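Long-range contacts in PrgX (Enterococcus faecalis, PDB 2AWI), which serves as the receptor for the peptide sex pheromone cCF10 and probably binds DNA as a repressor in the regulation of conjugation: residues K195-T199 / E235-L239; S201-R205 / K282-E287; L104-F110 / D137-Y142. The protein carries 1 engineered substitution. All blocks are in the same frame, centred on the assembly; numbering follows the deposited sequence.

Contact 1: residues K195-T199 / E235-L239; sequences KNALT and EINYL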
loop_
_atom_site.group_PDB
_atom_site.type_symbol
_atom_site.label_atom_id
_atom_site.label_comp_id
_atom_site.label_asym_id
_atom_site.label_seq_id
_atom_site.Cartn_x
_atom_site.Cartn_y
_atom_site.Cartn_z
ATOM N N LYS A 195 16.219 23.019 7.925
ATOM C CA LYS A 195 14.884 22.522 7.627
ATOM C C LYS A 195 13.999 23.637 7.079
ATOM O O LYS A 195 13.311 23.452 6.073
ATOM C CB LYS A 195 14.266 21.906 8.884
ATOM C CG LYS A 195 12.967 21.138 8.649
ATOM C CD LYS A 195 11.749 22.030 8.795
ATOM C CE LYS A 195 11.597 22.525 10.227
ATOM N NZ LYS A 195 10.433 23.445 10.400
ATOM N N ASN A 196 14.016 24.792 7.737
ATOM C CA ASN A 196 13.209 25.915 7.290
ATOM C C ASN A 196 13.704 26.453 5.957
ATOM O O ASN A 196 12.911 26.806 5.083
ATOM C CB ASN A 196 13.214 27.043 8.326
ATOM C CG ASN A 196 12.463 26.673 9.584
ATOM O OD1 ASN A 196 11.592 25.807 9.565
ATOM N ND2 ASN A 196 12.784 27.340 10.684
ATOM N N ALA A 197 15.020 26.510 5.801
ATOM C CA ALA A 197 15.596 27.009 4.564
ATOM C C ALA A 197 15.261 26.071 3.412
ATOM O O ALA A 197 14.918 26.525 2.322
ATOM C CB ALA A 197 17.108 27.148 4.704
ATOM N N LEU A 198 15.350 24.766 3.661
ATOM C CA LEU A 198 15.068 23.767 2.628
ATOM C C LEU A 198 13.597 23.723 2.223
ATOM O O LEU A 198 13.270 23.441 1.072
ATOM C CB LEU A 198 15.520 22.380 3.095
ATOM C CG LEU A 198 15.172 21.194 2.191
ATOM C CD1 LEU A 198 15.621 21.481 0.776
ATOM C CD2 LEU A 198 15.834 19.930 2.713
ATOM N N THR A 199 12.712 24.002 3.171
ATOM C CA THR A 199 11.284 24.003 2.893
ATOM C C THR A 199 11.000 25.120 1.892
ATOM O O THR A 199 10.319 24.923 0.890
ATOM C CB THR A 199 10.465 24.255 4.184
ATOM O OG1 THR A 199 10.732 23.209 5.130
ATOM C CG2 THR A 199 8.975 24.294 3.880
ATOM N N GLU A 235 11.329 14.811 8.083
ATOM C CA GLU A 235 10.780 15.871 7.253
ATOM C C GLU A 235 11.737 16.281 6.137
ATOM O O GLU A 235 11.329 16.442 4.985
ATOM C CB GLU A 235 10.433 17.079 8.121
ATOM C CG GLU A 235 9.916 18.279 7.356
ATOM C CD GLU A 235 9.278 19.290 8.278
ATOM O OE1 GLU A 235 9.532 19.201 9.499
ATOM O OE2 GLU A 235 8.534 20.170 7.788
ATOM N N ILE A 236 13.008 16.448 6.493
ATOM C CA ILE A 236 14.034 16.819 5.530
ATOM C C ILE A 236 14.188 15.729 4.472
ATOM O O ILE A 236 14.423 16.025 3.299
ATOM C CB ILE A 236 15.387 17.062 6.236
ATOM C CG1 ILE A 236 15.359 18.431 6.919
ATOM C CG2 ILE A 236 16.543 16.959 5.243
ATOM C CD1 ILE A 236 16.640 18.785 7.642
ATOM N N ASN A 237 14.045 14.472 4.889
ATOM C CA ASN A 237 14.158 13.342 3.967
ATOM C C ASN A 237 12.955 13.335 3.024
ATOM O O ASN A 237 13.022 12.803 1.916
ATOM C CB ASN A 237 14.229 12.026 4.746
ATOM C CG ASN A 237 14.861 10.904 3.940
ATOM O OD1 ASN A 237 14.227 10.315 3.060
ATOM N ND2 ASN A 237 16.129 10.610 4.231
ATOM N N TYR A 238 11.850 13.920 3.476
ATOM C CA TYR A 238 10.652 14.011 2.657
ATOM C C TYR A 238 10.878 15.109 1.613
ATOM O O TYR A 238 10.421 15.003 0.477
ATOM C CB TYR A 238 9.430 14.342 3.524
ATOM C CG TYR A 238 8.386 15.197 2.833
ATOM C CD1 TYR A 238 8.418 16.585 2.932
ATOM C CD2 TYR A 238 7.385 14.620 2.058
ATOM C CE1 TYR A 238 7.478 17.379 2.275
ATOM C CE2 TYR A 238 6.442 15.402 1.394
ATOM C CZ TYR A 238 6.496 16.780 1.507
ATOM O OH TYR A 238 5.568 17.558 0.849
ATOM N N LEU A 239 11.585 16.163 2.011
ATOM C CA LEU A 239 11.876 17.265 1.111
ATOM C C LEU A 239 12.887 16.785 0.077
ATOM O O LEU A 239 12.901 17.248 -1.059
ATOM C CB LEU A 239 12.421 18.460 1.902
ATOM C CG LEU A 239 11.350 19.163 2.746
ATOM C CD1 LEU A 239 11.992 20.072 3.798
ATOM C CD2 LEU A 239 10.435 19.957 1.824
HETATM O O HOH W 1 8.695 21.277 5.285
#
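L239, K195 and L198 bury the most surface in the contact between 195-199 and 235-239. The methyl CD1 of L239 lies 3.7 Å from CG of L198, and CB of L239 is 3.8 Å from CD2 of L198; the two leucine side chains run past one another in opposing senses, CG and CD2 of L198 against CB and CD1 of L239. With CG of L198 trans to the backbone N (chi1 174°), its isobutyl group is carried into the gap between the helices, where CD2 also meets CG2 of I236. L239 CD1 reaches farther, to 3.6 Å from T199 OG1. T199 OG1 donates to K195 O at 2.8 Å, a carbonyl that also accepts the helical N-H of T199 from its opposite face.

K195 works mainly through its aliphatic chain. Its CG lies 4.0 Å from CG1 of I236 and its CD is 3.7 Å from OE1 of E235, but bends at chi2 (-91°) and chi3 turn the ammonium back to its own helix, where NZ bonds N196 OD1. K195 NZ is left 4.4 Å from E235 OE1, too far for a salt bridge, though the two charges probably still attract. A water lies within hydrogen-bonding distance of both T199 OG1 and E235 OE2, although its two protons cannot serve every acceptor around it at once.

Helix 207-220 covers L198 and I236, while helix 270-286 meets T199 and E235. The axes of the two segments approach to 10.2 Å, their directions 24° apart, and the chain between them forms a further helix; this is consistent with the tetratricopeptide-like (TPR) helical stacking assigned to the region.

Contact 2: residues S201-R205 / K282-E287; sequences SIMNR and KISAKE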
loop_
_atom_site.group_PDB
_atom_site.type_symbol
_atom_site.label_atom_id
_atom_site.label_comp_id
_atom_site.label_asym_id
_atom_site.label_seq_id
_atom_site.Cartn_x
_atom_site.Cartn_y
_atom_site.Cartn_z
ATOM N N SER A 201 13.150 26.586 -0.087
ATOM C CA SER A 201 13.830 26.312 -1.345
ATOM C C SER A 201 13.051 25.401 -2.278
ATOM O O SER A 201 13.053 25.609 -3.494
ATOM C CB SER A 201 15.202 25.711 -1.069
ATOM O OG SER A 201 15.991 26.646 -0.359
ATOM N N ILE A 202 12.407 24.383 -1.708
ATOM C CA ILE A 202 11.617 23.439 -2.488
ATOM C C ILE A 202 10.357 24.130 -3.000
ATOM O O ILE A 202 9.911 23.882 -4.117
ATOM C CB ILE A 202 11.207 22.206 -1.635
ATOM C CG1 ILE A 202 12.419 21.313 -1.390
ATOM C CG2 ILE A 202 10.126 21.402 -2.340
ATOM C CD1 ILE A 202 13.007 20.727 -2.653
HETATM N N MSE A 203 9.795 25.006 -2.176
HETATM C CA MSE A 203 8.580 25.725 -2.537
HETATM C C MSE A 203 8.803 26.707 -3.700
HETATM O O MSE A 203 7.864 27.043 -4.418
HETATM C CB MSE A 203 8.041 26.467 -1.311
HETATM C CG MSE A 203 6.537 26.675 -1.317
HETATM SE SE MSE A 203 5.553 25.000 -1.258
HETATM C CE MSE A 203 4.883 24.998 -3.079
ATOM N N ASN A 204 10.043 27.164 -3.877
ATOM C CA ASN A 204 10.379 28.089 -4.955
ATOM C C ASN A 204 11.076 27.330 -6.070
ATOM O O ASN A 204 11.743 27.921 -6.916
ATOM C CB ASN A 204 11.317 29.194 -4.463
ATOM C CG ASN A 204 10.711 30.032 -3.366
ATOM O OD1 ASN A 204 9.494 30.201 -3.300
ATOM N ND2 ASN A 204 11.564 30.583 -2.506
ATOM N N ARG A 205 10.926 26.015 -6.053
ATOM C CA ARG A 205 11.535 25.138 -7.044
ATOM C C ARG A 205 13.002 25.470 -7.310
ATOM O O ARG A 205 13.537 25.159 -8.374
ATOM C CB ARG A 205 10.735 25.177 -8.350
ATOM C CG ARG A 205 10.926 23.941 -9.212
ATOM C CD ARG A 205 9.907 23.865 -10.326
ATOM N NE ARG A 205 9.718 22.494 -10.794
ATOM C CZ ARG A 205 10.651 21.764 -11.400
ATOM N NH1 ARG A 205 11.851 22.271 -11.621
ATOM N NH2 ARG A 205 10.381 20.523 -11.785
ATOM N N LYS A 282 0.497 21.895 -3.103
ATOM C CA LYS A 282 0.940 23.028 -3.901
ATOM C C LYS A 282 2.064 22.604 -4.837
ATOM O O LYS A 282 2.113 23.024 -5.994
ATOM C CB LYS A 282 1.391 24.164 -2.983
ATOM C CG LYS A 282 0.285 24.643 -2.049
ATOM C CD LYS A 282 0.738 25.779 -1.147
ATOM C CE LYS A 282 -0.389 26.215 -0.212
ATOM N NZ LYS A 282 -0.025 27.393 0.634
ATOM N N ILE A 283 2.961 21.763 -4.338
ATOM C CA ILE A 283 4.065 21.278 -5.150
ATOM C C ILE A 283 3.474 20.573 -6.367
ATOM O O ILE A 283 3.814 20.885 -7.508
ATOM C CB ILE A 283 4.932 20.254 -4.379
ATOM C CG1 ILE A 283 5.552 20.900 -3.136
ATOM C CG2 ILE A 283 6.027 19.717 -5.288
ATOM C CD1 ILE A 283 6.637 21.914 -3.439
ATOM N N SER A 284 2.578 19.623 -6.103
ATOM C CA SER A 284 1.922 18.836 -7.146
ATOM C C SER A 284 1.180 19.669 -8.191
ATOM O O SER A 284 1.178 19.331 -9.374
ATOM C CB SER A 284 0.951 17.836 -6.513
ATOM O OG SER A 284 1.651 16.860 -5.762
ATOM N N ALA A 285 0.541 20.749 -7.753
ATOM C CA ALA A 285 -0.187 21.613 -8.671
ATOM C C ALA A 285 0.775 22.264 -9.666
ATOM O O ALA A 285 0.556 22.206 -10.878
ATOM C CB ALA A 285 -0.953 22.676 -7.892
ATOM N N LYS A 286 1.845 22.872 -9.157
ATOM C CA LYS A 286 2.829 23.527 -10.015
ATOM C C LYS A 286 3.409 22.557 -11.037
ATOM O O LYS A 286 3.835 22.961 -12.123
ATOM C CB LYS A 286 3.956 24.129 -9.168
ATOM C CG LYS A 286 3.495 25.269 -8.257
ATOM C CD LYS A 286 4.562 25.690 -7.240
ATOM C CE LYS A 286 5.835 26.184 -7.909
ATOM N NZ LYS A 286 6.781 26.754 -6.910
ATOM N N GLU A 287 3.421 21.273 -10.695
ATOM C CA GLU A 287 3.953 20.268 -11.606
ATOM C C GLU A 287 2.832 19.628 -12.422
ATOM O O GLU A 287 3.068 18.706 -13.206
ATOM C CB GLU A 287 4.717 19.193 -10.825
ATOM C CG GLU A 287 5.849 19.739 -9.968
ATOM C CD GLU A 287 6.932 20.426 -10.778
ATOM O OE1 GLU A 287 7.533 19.772 -11.654
ATOM O OE2 GLU A 287 7.187 21.623 -10.534
#
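I202 and M203 meet I283 where helix 184-203 reaches the last turn of helix 270-286, and a Schellman motif ends the first of these helices. The evidence for that motif is the pair of backbone bonds closing it, R205 N to I202 O and the next backbone N to S201 O, together with the positive phi of R205 (46°).

Before the turn, S201 faces helix 207-220, its OG bonded to A197 O. I202 then presents CG2 to CD1 of I283 at 3.7 Å, and both isoleucines also touch I242 of helix 230-248. M203, a selenomethionine in this crystal, buries the most surface of any residue here. Bent at chi2 and chi3, its chain brings CE to 3.6 Å from I283 CD1 and equally close to K282 CB, crossing the lysine side chain at about a right angle. O of M203 lies 2.7 Å from NZ of K286, a lysine whose bend at chi3 brings the ammonium to the C-terminal end of helix 184-203.

Past N204, where helical geometry is lost, R205 runs extended from CG to NE toward the glutamate that follows helix 270-286. E287 is bent at chi2, and R205 grips its carboxylate side-on, through NE and NH2. OE1 of E287 has a second charged partner in K249, and R205 NH2 makes a weak bond to L246 O. In the salt bridge, R205 NE donates to E287 OE2 at 2.7 Å and R205 NH2 to E287 OE1 at 2.9 Å. Each donor sits on the syn side of its oxygen but roughly 30° out of the carboxylate plane, whereas both oxygens lie near the guanidinium plane, and the two planes are 25° apart.

Contact 3: residues L104-F110 / D137-Y142; sequences LTSLQYF and DLKHLY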
loop_
_atom_site.group_PDB
_atom_site.type_symbol
_atom_site.label_atom_id
_atom_site.label_comp_id
_atom_site.label_asym_id
_atom_site.label_seq_id
_atom_site.Cartn_x
_atom_site.Cartn_y
_atom_site.Cartn_z
ATOM N N LEU A 104 19.385 45.870 19.238
ATOM C CA LEU A 104 20.783 45.594 18.921
ATOM C C LEU A 104 21.654 45.458 20.164
ATOM O O LEU A 104 22.867 45.278 20.063
ATOM C CB LEU A 104 21.351 46.693 18.017
ATOM C CG LEU A 104 20.706 46.888 16.642
ATOM C CD1 LEU A 104 21.417 48.015 15.889
ATOM C CD2 LEU A 104 20.788 45.598 15.857
ATOM N N THR A 105 21.025 45.553 21.331
ATOM C CA THR A 105 21.720 45.432 22.610
ATOM C C THR A 105 22.527 44.136 22.625
ATOM O O THR A 105 23.661 44.093 23.112
ATOM C CB THR A 105 20.715 45.394 23.781
ATOM O OG1 THR A 105 19.900 46.573 23.747
ATOM C CG2 THR A 105 21.447 45.323 25.117
ATOM N N SER A 106 21.925 43.079 22.088
ATOM C CA SER A 106 22.563 41.773 22.025
ATOM C C SER A 106 21.850 40.924 20.985
ATOM O O SER A 106 20.739 41.249 20.557
ATOM C CB SER A 106 22.489 41.074 23.388
ATOM O OG SER A 106 21.161 40.685 23.702
ATOM N N LEU A 107 22.497 39.834 20.584
ATOM C CA LEU A 107 21.925 38.930 19.606
ATOM C C LEU A 107 20.594 38.390 20.117
ATOM O O LEU A 107 19.683 38.139 19.335
ATOM C CB LEU A 107 22.895 37.788 19.321
ATOM C CG LEU A 107 24.213 38.234 18.684
ATOM C CD1 LEU A 107 25.151 37.047 18.566
ATOM C CD2 LEU A 107 23.948 38.855 17.316
ATOM N N GLN A 108 20.475 38.216 21.429
ATOM C CA GLN A 108 19.228 37.716 21.999
ATOM C C GLN A 108 18.118 38.724 21.727
ATOM O O GLN A 108 17.098 38.386 21.135
ATOM C CB GLN A 108 19.382 37.481 23.504
ATOM C CG GLN A 108 20.259 36.286 23.840
ATOM C CD GLN A 108 19.598 34.961 23.485
ATOM O OE1 GLN A 108 20.272 33.951 23.279
ATOM N NE2 GLN A 108 18.270 34.960 23.425
ATOM N N TYR A 109 18.320 39.970 22.149
ATOM C CA TYR A 109 17.321 41.011 21.919
ATOM C C TYR A 109 16.987 41.157 20.441
ATOM O O TYR A 109 15.846 41.452 20.083
ATOM C CB TYR A 109 17.796 42.354 22.483
ATOM C CG TYR A 109 17.494 42.515 23.956
ATOM C CD1 TYR A 109 16.179 42.612 24.408
ATOM C CD2 TYR A 109 18.519 42.520 24.902
ATOM C CE1 TYR A 109 15.888 42.705 25.768
ATOM C CE2 TYR A 109 18.240 42.613 26.266
ATOM C CZ TYR A 109 16.924 42.701 26.690
ATOM O OH TYR A 109 16.644 42.768 28.034
ATOM N N PHE A 110 17.968 40.954 19.569
ATOM C CA PHE A 110 17.661 41.060 18.153
ATOM C C PHE A 110 16.680 39.952 17.815
ATOM O O PHE A 110 15.679 40.182 17.138
ATOM C CB PHE A 110 18.913 40.915 17.287
ATOM C CG PHE A 110 18.671 41.232 15.840
ATOM C CD1 PHE A 110 18.188 42.484 15.469
ATOM C CD2 PHE A 110 18.894 40.277 14.854
ATOM C CE1 PHE A 110 17.928 42.781 14.134
ATOM C CE2 PHE A 110 18.636 40.563 13.513
ATOM C CZ PHE A 110 18.153 41.818 13.154
ATOM N N ASP A 137 20.674 46.891 10.084
ATOM C CA ASP A 137 20.877 46.108 11.299
ATOM C C ASP A 137 21.705 44.868 10.978
ATOM O O ASP A 137 22.683 44.572 11.658
ATOM C CB ASP A 137 19.530 45.678 11.889
ATOM C CG ASP A 137 18.749 46.840 12.483
ATOM O OD1 ASP A 137 17.578 46.626 12.863
ATOM O OD2 ASP A 137 19.301 47.960 12.579
ATOM N N LEU A 138 21.318 44.151 9.931
ATOM C CA LEU A 138 22.030 42.933 9.562
ATOM C C LEU A 138 23.510 43.180 9.289
ATOM O O LEU A 138 24.361 42.393 9.713
ATOM C CB LEU A 138 21.356 42.267 8.358
ATOM C CG LEU A 138 19.883 41.875 8.574
ATOM C CD1 LEU A 138 19.407 41.027 7.404
ATOM C CD2 LEU A 138 19.718 41.101 9.878
ATOM N N LYS A 139 23.816 44.276 8.596
ATOM C CA LYS A 139 25.202 44.627 8.295
ATOM C C LYS A 139 25.933 44.924 9.597
ATOM O O LYS A 139 27.053 44.466 9.817
ATOM C CB LYS A 139 25.262 45.853 7.379
ATOM C CG LYS A 139 24.903 45.571 5.929
ATOM C CD LYS A 139 24.972 46.841 5.096
ATOM C CE LYS A 139 24.821 46.547 3.607
ATOM N NZ LYS A 139 23.550 45.845 3.275
ATOM N N HIS A 140 25.288 45.690 10.466
ATOM C CA HIS A 140 25.880 46.040 11.744
ATOM C C HIS A 140 26.205 44.804 12.586
ATOM O O HIS A 140 27.214 44.769 13.296
ATOM C CB HIS A 140 24.937 46.962 12.512
ATOM C CG HIS A 140 25.427 47.319 13.878
ATOM N ND1 HIS A 140 25.368 46.443 14.940
ATOM C CD2 HIS A 140 25.996 48.449 14.352
ATOM C CE1 HIS A 140 25.880 47.020 16.012
ATOM N NE2 HIS A 140 26.269 48.239 15.683
ATOM N N LEU A 141 25.359 43.785 12.496
ATOM C CA LEU A 141 25.564 42.566 13.261
ATOM C C LEU A 141 26.486 41.553 12.593
ATOM O O LEU A 141 27.243 40.868 13.280
ATOM C CB LEU A 141 24.220 41.883 13.542
ATOM C CG LEU A 141 23.205 42.644 14.396
ATOM C CD1 LEU A 141 21.851 41.953 14.303
ATOM C CD2 LEU A 141 23.697 42.719 15.832
ATOM N N TYR A 142 26.442 41.460 11.265
ATOM C CA TYR A 142 27.248 40.454 10.578
ATOM C C TYR A 142 28.424 40.834 9.686
ATOM O O TYR A 142 29.126 39.947 9.215
ATOM C CB TYR A 142 26.312 39.515 9.809
ATOM C CG TYR A 142 25.444 38.695 10.737
ATOM C CD1 TYR A 142 25.992 37.654 11.491
ATOM C CD2 TYR A 142 24.095 39.013 10.933
ATOM C CE1 TYR A 142 25.228 36.957 12.420
ATOM C CE2 TYR A 142 23.321 38.320 11.859
ATOM C CZ TYR A 142 23.898 37.296 12.601
ATOM O OH TYR A 142 23.155 36.626 13.538
#
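L141 sets its CD1 methyl over the centre of the F110 ring, 3.5 Å from the centroid and 13° off the ring normal, a CH-pi contact. The other branch, CD2 of L141, packs 4.1 Å from CD2 of L107, while CG of L141 meets CD2 of L104. F110 is placed for this by its first torsion, which puts the ring trans to the backbone N (chi1 -171°) and directs it toward helix 128-142. There CZ of F110 also lies 3.7 Å from CD2 of L138, and CE1 of the ring is 4.0 Å from CB of D137.

At the outer side, CD1 of L104 rests over a face of the H140 imidazole and lies 3.9 Å from OD2 of D137. H140 ND1, covered by this contact, has no polar partner in the model. D137 itself is held by its salt bridge to R103 through OD1.

Helix 107-122 starts after S106, the N-cap, whose OG accepts a weak bond from Y109 N. Just before it, Y17 of a second subunit bonds T105 O. Helices 107-122 and 128-142 are consecutive in the chain, and their packing is consistent with the TPR-like region assigned here. Beyond these layers, L107 leans on I151 and D152 of helix 150-159, D152 OD1 holds the Y142 hydroxyl, L138 and Y142 reach I171 of helix 165-172, and Y109 touches helix 74-87.

Contacts 1 and 2 are neighbours along helix 184-203: their centres are 13 Å apart, they touch where L239 O lies 3.8 Å from I202 CD1, and their segments alternate along the chain. Together they tie that helix first to helix 230-248 and then, at its C-terminal end, to helix 270-286. Contact 3 stands apart in series, closing before either opens; its centre is about 27 Å from that of contact 1 and about 33 Å from that of contact 2, with nearest atoms about 14 and 16 Å away. A second subunit reaches contacts 1 and 3, whereas no other chain of the assembly touches the segments of contact 2.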